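Local atomic coordinates of DTDP-4-dehydrorhamnose reductase, rfbD ortholog (Clostridium acetobutylicum, PDB entry 1VL0), a protein that probably catalyses the nicotinamide-cofactor-dependent reduction of dTDP-6-deoxy-L-lyxo-4-hexulose to dTDP-L-rhamnose in the dTDP-L-rhamnose biosynthesis pathway. Residues D114-G119 with I157-W162; T215-C220 with S261-Y266; H188-T193 with A255-Y260. All coordinates share one frame; numbering follows the deposited sequence.

How the contacts relate
The three contacts lie around one mixed sheet, on its strands 155-164, 191-196 and 214-217; strand 155-164 pairs in parallel with both of the others. Contact 1 closes along the chain before contacts 2 and 3 open, and those two cross, their segments alternating along the chain, with 255-260 running directly into 261-266. Centres are about 8 Å apart for contacts 1 and 2, about 11 Å for 1 and 3, and about 15 Å for 2 and 3. Contact 1 lies beside the nicotinamide. The continuous segment 255-266 then fastens the later part of the chain to the sheet at two places, and its residue S261 also packs on D114 of contact 1.

Contact 1: D114-G119 with I157-W162. With NAI (1,4-dihydronicotinamide adenine dinucleotide), chain D.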
loop_
_atom_site.group_PDB
_atom_site.type_symbol
_atom_site.label_atom_id
_atom_site.label_comp_id
_atom_site.label_asym_id
_atom_site.label_seq_id
_atom_site.Cartn_x
_atom_site.Cartn_y
_atom_site.Cartn_z
ATOM N N ASP A 114 13.185 13.723 4.343
ATOM C CA ASP A 114 13.913 12.874 5.311
ATOM C C ASP A 114 13.268 12.796 6.686
ATOM O O ASP A 114 13.550 11.900 7.441
ATOM C CB ASP A 114 15.372 13.410 5.467
ATOM C CG ASP A 114 15.442 14.832 6.082
ATOM O OD1 ASP A 114 14.751 15.750 5.592
ATOM O OD2 ASP A 114 16.170 15.118 7.062
ATOM N N TYR A 115 12.361 13.707 7.009
ATOM C CA TYR A 115 11.633 13.626 8.293
ATOM C C TYR A 115 10.624 12.467 8.365
ATOM O O TYR A 115 9.968 12.281 9.376
ATOM C CB TYR A 115 10.883 14.941 8.584
ATOM C CG TYR A 115 11.735 16.022 9.251
ATOM C CD1 TYR A 115 12.758 16.631 8.566
ATOM C CD2 TYR A 115 11.495 16.416 10.555
ATOM C CE1 TYR A 115 13.528 17.599 9.158
ATOM C CE2 TYR A 115 12.247 17.374 11.149
ATOM C CZ TYR A 115 13.271 17.972 10.434
ATOM O OH TYR A 115 14.058 18.941 11.021
ATOM N N VAL A 116 10.473 11.687 7.292
ATOM C CA VAL A 116 9.685 10.445 7.389
ATOM C C VAL A 116 10.403 9.382 8.204
ATOM O O VAL A 116 9.790 8.412 8.598
ATOM C CB VAL A 116 9.259 9.872 6.025
ATOM C CG1 VAL A 116 8.431 10.932 5.231
ATOM C CG2 VAL A 116 10.428 9.399 5.203
ATOM N N PHE A 117 11.693 9.560 8.435
ATOM C CA PHE A 117 12.508 8.626 9.226
ATOM C C PHE A 117 12.675 9.154 10.649
ATOM O O PHE A 117 12.392 10.321 10.892
ATOM C CB PHE A 117 13.840 8.432 8.538
ATOM C CG PHE A 117 13.708 7.842 7.162
ATOM C CD1 PHE A 117 13.302 6.524 6.994
ATOM C CD2 PHE A 117 13.984 8.592 6.032
ATOM C CE1 PHE A 117 13.222 5.966 5.731
ATOM C CE2 PHE A 117 13.871 8.042 4.764
ATOM C CZ PHE A 117 13.453 6.743 4.609
ATOM N N ASP A 118 13.034 8.287 11.587
ATOM C CA ASP A 118 13.096 8.678 13.005
ATOM C C ASP A 118 14.433 9.292 13.457
ATOM O O ASP A 118 14.532 9.805 14.545
ATOM C CB ASP A 118 12.707 7.518 13.946
ATOM C CG ASP A 118 13.597 6.288 13.812
ATOM O OD1 ASP A 118 14.723 6.370 13.269
ATOM O OD2 ASP A 118 13.213 5.177 14.221
ATOM N N GLY A 119 15.461 9.239 12.613
ATOM C CA GLY A 119 16.749 9.825 12.953
ATOM C C GLY A 119 17.657 8.948 13.780
ATOM O O GLY A 119 18.714 9.362 14.201
ATOM N N ILE A 157 7.854 9.776 -6.086
ATOM C CA ILE A 157 8.039 10.438 -4.778
ATOM C C ILE A 157 9.516 10.688 -4.672
ATOM O O ILE A 157 10.302 9.753 -4.803
ATOM C CB ILE A 157 7.500 9.565 -3.638
ATOM C CG1 ILE A 157 5.946 9.549 -3.686
ATOM C CG2 ILE A 157 7.957 10.053 -2.250
ATOM C CD1 ILE A 157 5.380 8.410 -2.972
ATOM N N VAL A 158 9.886 11.952 -4.478
ATOM C CA VAL A 158 11.290 12.353 -4.390
ATOM C C VAL A 158 11.551 13.021 -3.030
ATOM O O VAL A 158 11.041 14.131 -2.771
ATOM C CB VAL A 158 11.691 13.287 -5.532
ATOM C CG1 VAL A 158 13.210 13.611 -5.464
ATOM C CG2 VAL A 158 11.332 12.653 -6.934
ATOM N N ARG A 159 12.211 12.286 -2.132
ATOM C CA ARG A 159 12.518 12.767 -0.792
ATOM C C ARG A 159 13.779 13.581 -0.817
ATOM O O ARG A 159 14.804 13.141 -1.319
ATOM C CB ARG A 159 12.684 11.612 0.212
ATOM C CG ARG A 159 11.507 10.688 0.294
ATOM C CD ARG A 159 11.605 9.774 1.497
ATOM N NE ARG A 159 10.459 8.864 1.597
ATOM C CZ ARG A 159 10.497 7.556 1.771
ATOM N NH1 ARG A 159 11.641 6.898 1.870
ATOM N NH2 ARG A 159 9.343 6.902 1.840
ATOM N N THR A 160 13.729 14.765 -0.233
ATOM C CA THR A 160 14.914 15.580 -0.149
ATOM C C THR A 160 15.136 16.122 1.278
ATOM O O THR A 160 14.393 15.771 2.196
ATOM C CB THR A 160 14.907 16.674 -1.204
ATOM O OG1 THR A 160 16.217 17.285 -1.243
ATOM C CG2 THR A 160 13.955 17.795 -0.875
ATOM N N ALA A 161 16.187 16.928 1.464
ATOM C CA ALA A 161 16.553 17.402 2.803
ATOM C C ALA A 161 17.487 18.591 2.706
ATOM O O ALA A 161 18.187 18.753 1.695
ATOM C CB ALA A 161 17.262 16.278 3.588
ATOM N N TRP A 162 17.486 19.408 3.765
ATOM C CA TRP A 162 18.483 20.478 3.957
ATOM C C TRP A 162 18.566 21.293 2.683
ATOM O O TRP A 162 19.643 21.530 2.132
ATOM C CB TRP A 162 19.833 19.878 4.290
ATOM C CG TRP A 162 19.917 19.215 5.607
ATOM C CD1 TRP A 162 18.907 18.590 6.315
ATOM C CD2 TRP A 162 21.100 19.047 6.390
ATOM N NE1 TRP A 162 19.403 18.059 7.485
ATOM C CE2 TRP A 162 20.736 18.351 7.572
ATOM C CE3 TRP A 162 22.418 19.473 6.249
ATOM C CZ2 TRP A 162 21.647 18.064 8.578
ATOM C CZ3 TRP A 162 23.301 19.175 7.214
ATOM C CH2 TRP A 162 22.923 18.479 8.382
HETATM P PA NAI D . 9.108 26.660 -0.156
HETATM O O1A NAI D . 8.652 26.838 1.266
HETATM O O2A NAI D . 10.285 27.525 -0.537
HETATM O O5B NAI D . 7.809 26.845 -1.080
HETATM C C5B NAI D . 6.662 26.084 -0.759
HETATM C C4B NAI D . 5.420 26.668 -1.418
HETATM O O4B NAI D . 4.252 26.133 -0.796
HETATM C C3B NAI D . 5.251 28.181 -1.287
HETATM O O3B NAI D . 5.374 28.805 -2.551
HETATM C C2B NAI D . 3.836 28.307 -0.702
HETATM O O2B NAI D . 3.145 29.504 -1.032
HETATM C C1B NAI D . 3.227 27.005 -1.233
HETATM N N9A NAI D . 1.878 26.623 -0.778
HETATM C C8A NAI D . 1.453 26.622 0.521
HETATM N N7A NAI D . 0.159 26.244 0.543
HETATM C C5A NAI D . -0.279 26.019 -0.717
HETATM C C6A NAI D . -1.519 25.621 -1.220
HETATM N N6A NAI D . -2.550 25.412 -0.415
HETATM N N1A NAI D . -1.675 25.462 -2.578
HETATM C C2A NAI D . -0.592 25.686 -3.435
HETATM N N3A NAI D . 0.620 26.106 -2.948
HETATM C C4A NAI D . 0.797 26.259 -1.588
HETATM O O3 NAI D . 9.398 25.100 -0.389
HETATM P PN NAI D . 10.802 24.415 -0.814
HETATM O O1N NAI D . 10.962 24.415 -2.281
HETATM O O2N NAI D . 11.833 24.834 0.161
HETATM O O5D NAI D . 10.378 22.874 -0.562
HETATM C C5D NAI D . 10.003 22.078 -1.679
HETATM C C4D NAI D . 9.669 20.687 -1.211
HETATM O O4D NAI D . 10.787 20.075 -0.533
HETATM C C3D NAI D . 8.482 20.662 -0.249
HETATM O O3D NAI D . 7.633 19.671 -0.755
HETATM C C2D NAI D . 9.066 20.284 1.112
HETATM O O2D NAI D . 8.245 19.526 1.995
HETATM C C1D NAI D . 10.295 19.481 0.670
HETATM N N1N NAI D . 11.388 19.494 1.640
HETATM C C2N NAI D . 12.113 20.652 1.811
HETATM C C3N NAI D . 13.168 20.635 2.722
HETATM C C7N NAI D . 13.761 21.924 3.209
HETATM O O7N NAI D . 14.996 21.855 3.869
HETATM N N7N NAI D . 13.123 23.084 3.011
HETATM C C4N NAI D . 13.468 19.461 3.427
HETATM C C5N NAI D . 12.723 18.297 3.244
HETATM C C6N NAI D . 11.675 18.353 2.330
HETATM O O HOH W 1 15.260 18.487 5.757
HETATM O O HOH W 2 16.954 16.730 8.749
#
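D114 ties its loop to the end of the neighbouring strand through both backbone and side chain. Its amide N donates to the carbonyl T160 O at 3.2 Å, and its carboxylate lies alongside A161, with OD1 3.3 Å from the methyl CB. The CG of D114 stands between its own N and carbonyl carbon (chi1 64°), which holds the carboxylate next to this methyl; alanine is small enough to let it approach the chain so closely.

Packing is tight at R159. Its chain runs straight from CG to NE, and V116 CG2 sits over one face of the guanidinium, 3.6 Å from NE, while F117 CZ comes to 3.3 Å from NH1 with ring and guanidinium planes nearly perpendicular (89°). Valine and phenylalanine supply apolar walls for this buried charge, and E145, in a salt bridge with NH2, and H217, hydrogen-bonded to NH1, are partners of its polar end.

Toward W162 the contact is less direct, though still buried: the carboxylate reaches it through two waters, both in the plane of the indole at its edge. One donates to D114 OD1 and accepts from W162 N at 3.1 Å; the other links OD2 to the indole NE1 in the same way. The dihydronicotinamide lies against the strand end itself, with T160 O 3.2 Å from C5N and A161 CA 3.8 Å from C4N, its hydride-bearing carbon.

Strand 155-164 runs between strands 107-113 and 214-217 in the sheet; helix 136-151 packs on V116 through L142 and E145, and helix 197-210 packs on T160 through L200.

Contact 2: T215-C220 with S261-Y266; sequences TFHCTC and SVLRNY
N265 and T219 are joined by two hydrogen bonds, in which one side-chain amide grips both backbone groups of a single residue. N265 OD1 accepts from T219 N at 3.1 Å with a fairly straight 160° bond, in the plane of its carbonyl, while ND2 donates to T219 O at 3.0 Å through a more bent bond, with that oxygen tilted from the amide plane. Asparagine suits the place, offering acceptor and donor side by side; D274 also takes ND2, and T276 bonds to T219 O.

A weaker hydrogen bond runs from H217 ND1 to R264 O, 3.1 Å away near the plane of the imidazole. R159, at NE2, is the stronger partner. A water donates to T219 OG1 and accepts from L263 N at 3.0 Å.

The apolar part centres on L263. Its CD2 lies over one face of the H217 ring, 4.2 Å from the centroid, a CH-pi contact, and CD1 touches T219 CG2 and the same ring, so the forked leucine packs against both.

N265 centres an inverse gamma turn and is the N-cap residue of helix 266-270, yet its side chain, making no capping bond, clasps T219 in the loop after strand 214-217.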
loop_
_atom_site.group_PDB
_atom_site.type_symbol
_atom_site.label_atom_id
_atom_site.label_comp_id
_atom_site.label_asym_id
_atom_site.label_seq_id
_atom_site.Cartn_x
_atom_site.Cartn_y
_atom_site.Cartn_z
ATOM N N THR A 215 9.775 5.661 -5.742
ATOM C CA THR A 215 10.233 6.508 -4.688
ATOM C C THR A 215 11.745 6.646 -4.730
ATOM O O THR A 215 12.449 5.640 -4.730
ATOM C CB THR A 215 9.766 5.928 -3.335
ATOM O OG1 THR A 215 8.320 5.949 -3.290
ATOM C CG2 THR A 215 10.228 6.772 -2.145
ATOM N N PHE A 216 12.215 7.897 -4.736
ATOM C CA PHE A 216 13.643 8.210 -4.813
ATOM C C PHE A 216 14.057 9.126 -3.677
ATOM O O PHE A 216 13.382 10.082 -3.409
ATOM C CB PHE A 216 13.981 8.927 -6.121
ATOM C CG PHE A 216 13.667 8.101 -7.345
ATOM C CD1 PHE A 216 12.369 8.042 -7.837
ATOM C CD2 PHE A 216 14.648 7.319 -7.943
ATOM C CE1 PHE A 216 12.052 7.220 -9.026
ATOM C CE2 PHE A 216 14.335 6.525 -9.077
ATOM C CZ PHE A 216 13.054 6.462 -9.572
ATOM N N HIS A 217 15.215 8.874 -3.108
ATOM C CA HIS A 217 15.953 9.859 -2.323
ATOM C C HIS A 217 16.815 10.717 -3.237
ATOM O O HIS A 217 17.410 10.244 -4.208
ATOM C CB HIS A 217 16.852 9.132 -1.315
ATOM C CG HIS A 217 16.091 8.444 -0.234
ATOM N ND1 HIS A 217 16.690 7.600 0.686
ATOM C CD2 HIS A 217 14.765 8.434 0.043
ATOM C CE1 HIS A 217 15.762 7.164 1.521
ATOM N NE2 HIS A 217 14.590 7.634 1.144
ATOM N N CYS A 218 16.836 12.021 -2.959
ATOM C CA CYS A 218 17.613 12.971 -3.736
ATOM C C CYS A 218 18.156 14.084 -2.859
ATOM O O CYS A 218 17.523 15.148 -2.719
ATOM C CB CYS A 218 16.777 13.574 -4.863
ATOM S SG CYS A 218 17.861 14.576 -5.887
ATOM N N THR A 219 19.297 13.794 -2.218
ATOM C CA THR A 219 20.150 14.799 -1.656
ATOM C C THR A 219 21.527 14.788 -2.393
ATOM O O THR A 219 21.883 13.843 -3.118
ATOM C CB THR A 219 20.350 14.583 -0.142
ATOM O OG1 THR A 219 20.937 13.296 0.109
ATOM C CG2 THR A 219 19.030 14.564 0.572
ATOM N N CYS A 220 22.301 15.848 -2.157
ATOM C CA CYS A 220 23.632 15.924 -2.707
ATOM C C CYS A 220 24.521 14.814 -2.121
ATOM O O CYS A 220 24.185 14.186 -1.110
ATOM C CB CYS A 220 24.222 17.355 -2.532
ATOM S SG CYS A 220 23.599 18.620 -3.747
ATOM N N SER A 261 20.073 11.975 9.468
ATOM C CA SER A 261 19.148 11.948 8.357
ATOM C C SER A 261 19.839 11.940 7.001
ATOM O O SER A 261 19.347 12.520 6.041
ATOM C CB SER A 261 18.183 13.133 8.470
ATOM O OG SER A 261 18.869 14.315 8.771
ATOM N N VAL A 262 20.959 11.230 6.917
ATOM C CA VAL A 262 21.657 11.085 5.647
ATOM C C VAL A 262 20.847 10.105 4.805
ATOM O O VAL A 262 20.637 8.975 5.226
ATOM C CB VAL A 262 23.103 10.574 5.825
ATOM C CG1 VAL A 262 23.779 10.383 4.466
ATOM C CG2 VAL A 262 23.878 11.539 6.636
ATOM N N LEU A 263 20.392 10.561 3.631
ATOM C CA LEU A 263 19.718 9.703 2.713
ATOM C C LEU A 263 20.670 9.216 1.652
ATOM O O LEU A 263 21.347 10.004 1.023
ATOM C CB LEU A 263 18.590 10.461 2.022
ATOM C CG LEU A 263 17.582 11.118 2.946
ATOM C CD1 LEU A 263 16.463 11.763 2.057
ATOM C CD2 LEU A 263 16.975 10.147 3.901
ATOM N N ARG A 264 20.697 7.919 1.420
ATOM C CA ARG A 264 21.410 7.399 0.290
ATOM C C ARG A 264 20.489 7.536 -0.930
ATOM O O ARG A 264 19.307 7.202 -0.855
ATOM C CB ARG A 264 21.746 5.950 0.531
ATOM C CG ARG A 264 22.625 5.348 -0.503
ATOM C CD ARG A 264 23.122 3.986 -0.148
ATOM N NE ARG A 264 23.853 3.412 -1.280
ATOM C CZ ARG A 264 24.380 2.194 -1.326
ATOM N NH1 ARG A 264 24.293 1.405 -0.298
ATOM N NH2 ARG A 264 24.995 1.771 -2.422
ATOM N N ASN A 265 21.039 7.989 -2.049
ATOM C CA ASN A 265 20.322 8.071 -3.288
ATOM C C ASN A 265 20.420 6.718 -3.993
ATOM O O ASN A 265 20.869 6.615 -5.172
ATOM C CB ASN A 265 20.906 9.157 -4.214
ATOM C CG ASN A 265 20.642 10.603 -3.768
ATOM O OD1 ASN A 265 20.245 10.915 -2.645
ATOM N ND2 ASN A 265 20.929 11.496 -4.654
ATOM N N TYR A 266 19.897 5.685 -3.332
ATOM C CA TYR A 266 20.062 4.265 -3.755
ATOM C C TYR A 266 19.298 3.906 -5.022
ATOM O O TYR A 266 19.795 3.241 -5.917
ATOM C CB TYR A 266 19.650 3.374 -2.607
ATOM C CG TYR A 266 20.168 1.963 -2.650
ATOM C CD1 TYR A 266 21.419 1.654 -3.127
ATOM C CD2 TYR A 266 19.368 0.915 -2.185
ATOM C CE1 TYR A 266 21.868 0.317 -3.152
ATOM C CE2 TYR A 266 19.778 -0.369 -2.209
ATOM C CZ TYR A 266 21.046 -0.674 -2.687
ATOM O OH TYR A 266 21.428 -1.998 -2.669
HETATM O O HOH W 3 21.266 13.296 2.726
#

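Contact 3: H188-T193 with A255-Y260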
loop_
_atom_site.group_PDB
_atom_site.type_symbol
_atom_site.label_atom_id
_atom_site.label_comp_id
_atom_site.label_asym_id
_atom_site.label_seq_id
_atom_site.Cartn_x
_atom_site.Cartn_y
_atom_site.Cartn_z
ATOM N N HIS A 188 26.205 20.358 16.026
ATOM C CA HIS A 188 27.133 19.397 15.414
ATOM C C HIS A 188 26.667 17.909 15.572
ATOM O O HIS A 188 27.273 16.970 15.035
ATOM C CB HIS A 188 28.514 19.582 16.037
ATOM C CG HIS A 188 29.629 18.995 15.239
ATOM N ND1 HIS A 188 29.614 18.939 13.857
ATOM C CD2 HIS A 188 30.812 18.468 15.624
ATOM C CE1 HIS A 188 30.737 18.388 13.430
ATOM N NE2 HIS A 188 31.481 18.098 14.482
ATOM N N ASP A 189 25.579 17.708 16.305
ATOM C CA ASP A 189 25.059 16.370 16.561
ATOM C C ASP A 189 23.851 16.026 15.693
ATOM O O ASP A 189 23.137 15.092 15.971
ATOM C CB ASP A 189 24.776 16.164 18.059
ATOM C CG ASP A 189 23.695 17.078 18.611
ATOM O OD1 ASP A 189 23.093 17.861 17.852
ATOM O OD2 ASP A 189 23.372 17.074 19.837
ATOM N N GLN A 190 23.620 16.779 14.628
ATOM C CA GLN A 190 22.598 16.418 13.644
ATOM C C GLN A 190 23.281 16.412 12.276
ATOM O O GLN A 190 23.926 17.391 11.924
ATOM C CB GLN A 190 21.467 17.428 13.631
ATOM C CG GLN A 190 20.682 17.590 14.976
ATOM C CD GLN A 190 19.604 18.682 14.874
ATOM O OE1 GLN A 190 19.063 18.938 13.781
ATOM N NE2 GLN A 190 19.303 19.329 15.990
ATOM N N VAL A 191 23.181 15.303 11.547
ATOM C CA VAL A 191 23.923 15.136 10.317
ATOM C C VAL A 191 22.983 14.765 9.173
ATOM O O VAL A 191 21.934 14.159 9.365
ATOM C CB VAL A 191 25.116 14.118 10.399
ATOM C CG1 VAL A 191 26.011 14.367 11.668
ATOM C CG2 VAL A 191 24.636 12.745 10.395
ATOM N N GLY A 192 23.388 15.151 7.978
ATOM C CA GLY A 192 22.581 14.990 6.775
ATOM C C GLY A 192 23.478 15.456 5.660
ATOM O O GLY A 192 24.680 15.379 5.760
ATOM N N THR A 193 22.881 15.970 4.602
ATOM C CA THR A 193 23.613 16.495 3.479
ATOM C C THR A 193 22.866 17.707 2.913
ATOM O O THR A 193 21.706 17.552 2.514
ATOM C CB THR A 193 23.694 15.488 2.334
ATOM O OG1 THR A 193 24.021 14.190 2.853
ATOM C CG2 THR A 193 24.818 15.927 1.355
ATOM N N ALA A 255 9.522 20.807 17.612
ATOM C CA ALA A 255 9.572 19.594 16.789
ATOM C C ALA A 255 10.870 18.773 17.024
ATOM O O ALA A 255 11.984 19.338 17.058
ATOM C CB ALA A 255 9.429 19.953 15.309
ATOM N N LYS A 256 10.709 17.453 17.185
ATOM C CA LYS A 256 11.834 16.511 17.227
ATOM C C LYS A 256 12.534 16.491 15.861
ATOM O O LYS A 256 11.879 16.299 14.818
ATOM C CB LYS A 256 11.381 15.072 17.600
ATOM C CG LYS A 256 10.835 14.908 19.027
ATOM C CD LYS A 256 10.223 13.515 19.267
ATOM N N ARG A 257 13.858 16.719 15.888
ATOM C CA ARG A 257 14.719 16.655 14.698
ATOM C C ARG A 257 15.603 15.429 14.734
ATOM O O ARG A 257 16.090 15.058 15.798
ATOM C CB ARG A 257 15.586 17.903 14.601
ATOM C CG ARG A 257 14.852 19.038 13.909
ATOM C CD ARG A 257 15.220 20.370 14.416
ATOM N NE ARG A 257 14.471 21.412 13.722
ATOM C CZ ARG A 257 13.357 21.982 14.166
ATOM N NH1 ARG A 257 12.796 21.600 15.323
ATOM N NH2 ARG A 257 12.799 22.946 13.437
ATOM N N PRO A 258 15.826 14.812 13.581
ATOM C CA PRO A 258 16.542 13.563 13.529
ATOM C C PRO A 258 18.009 13.799 13.840
ATOM O O PRO A 258 18.572 14.793 13.397
ATOM C CB PRO A 258 16.381 13.110 12.054
ATOM C CG PRO A 258 15.428 14.049 11.425
ATOM C CD PRO A 258 15.507 15.307 12.229
ATOM N N LYS A 259 18.629 12.906 14.593
ATOM C CA LYS A 259 20.060 13.001 14.823
ATOM C C LYS A 259 20.828 12.733 13.515
ATOM O O LYS A 259 21.865 13.339 13.268
ATOM C CB LYS A 259 20.510 12.021 15.910
ATOM C CG LYS A 259 19.961 12.382 17.279
ATOM C CD LYS A 259 20.961 12.370 18.427
ATOM C CE LYS A 259 21.398 13.840 18.799
ATOM N NZ LYS A 259 20.361 14.630 19.550
ATOM N N TYR A 260 20.346 11.768 12.748
ATOM C CA TYR A 260 21.018 11.259 11.599
ATOM C C TYR A 260 19.991 11.102 10.468
ATOM O O TYR A 260 19.151 10.195 10.511
ATOM C CB TYR A 260 21.663 9.913 11.904
ATOM C CG TYR A 260 22.524 9.390 10.749
ATOM C CD1 TYR A 260 21.935 8.809 9.628
ATOM C CD2 TYR A 260 23.894 9.478 10.780
ATOM C CE1 TYR A 260 22.682 8.343 8.573
ATOM C CE2 TYR A 260 24.667 8.970 9.733
ATOM C CZ TYR A 260 24.054 8.430 8.627
ATOM O OH TYR A 260 24.814 7.977 7.581
HETATM O O HOH W 4 19.528 15.702 10.842
#
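K259 O is gripped from V191 by its amide and from Q190 by its alpha carbon. V191 N donates to it at 2.9 Å, approaching 31° out of the carbonyl plane, and Q190 CA lies 3.2 Å away in a CA-H...O contact. The bond belongs to a single beta bridge between V191 and Y260. A water reinforces it by donating both to V191 O and to P258 O; S261 OG and the S261 backbone bind V191 O too.

Beside the bridge, V191 CG2 touches Y260 CD2 at 3.4 Å, meeting the ring obliquely. A branched valine lends a methyl for this, since CG2 stands between the backbone N and the carbonyl carbon while CG1 takes the place anti to that carbon.

Q190 reaches out in an extended chain, laying OE1 3.7 Å from R257 CB; its NE2 bonds to T248, and the R257 guanidinium turns away to a salt bridge with D77. On the exposed side, the long K259 chain curls back, so that CE packs 3.5 Å from D189 O and NZ makes a long salt bridge to D189 OD2 at 3.9 Å. The D189 carboxylate is also bonded to T248.

Strand 191-196 lies between strand 155-164, parallel to it, and the antiparallel strand 224-225. Helix 226-237 touches Q190 through W226, while helix 76-81 packs on R257 and A255 through V76.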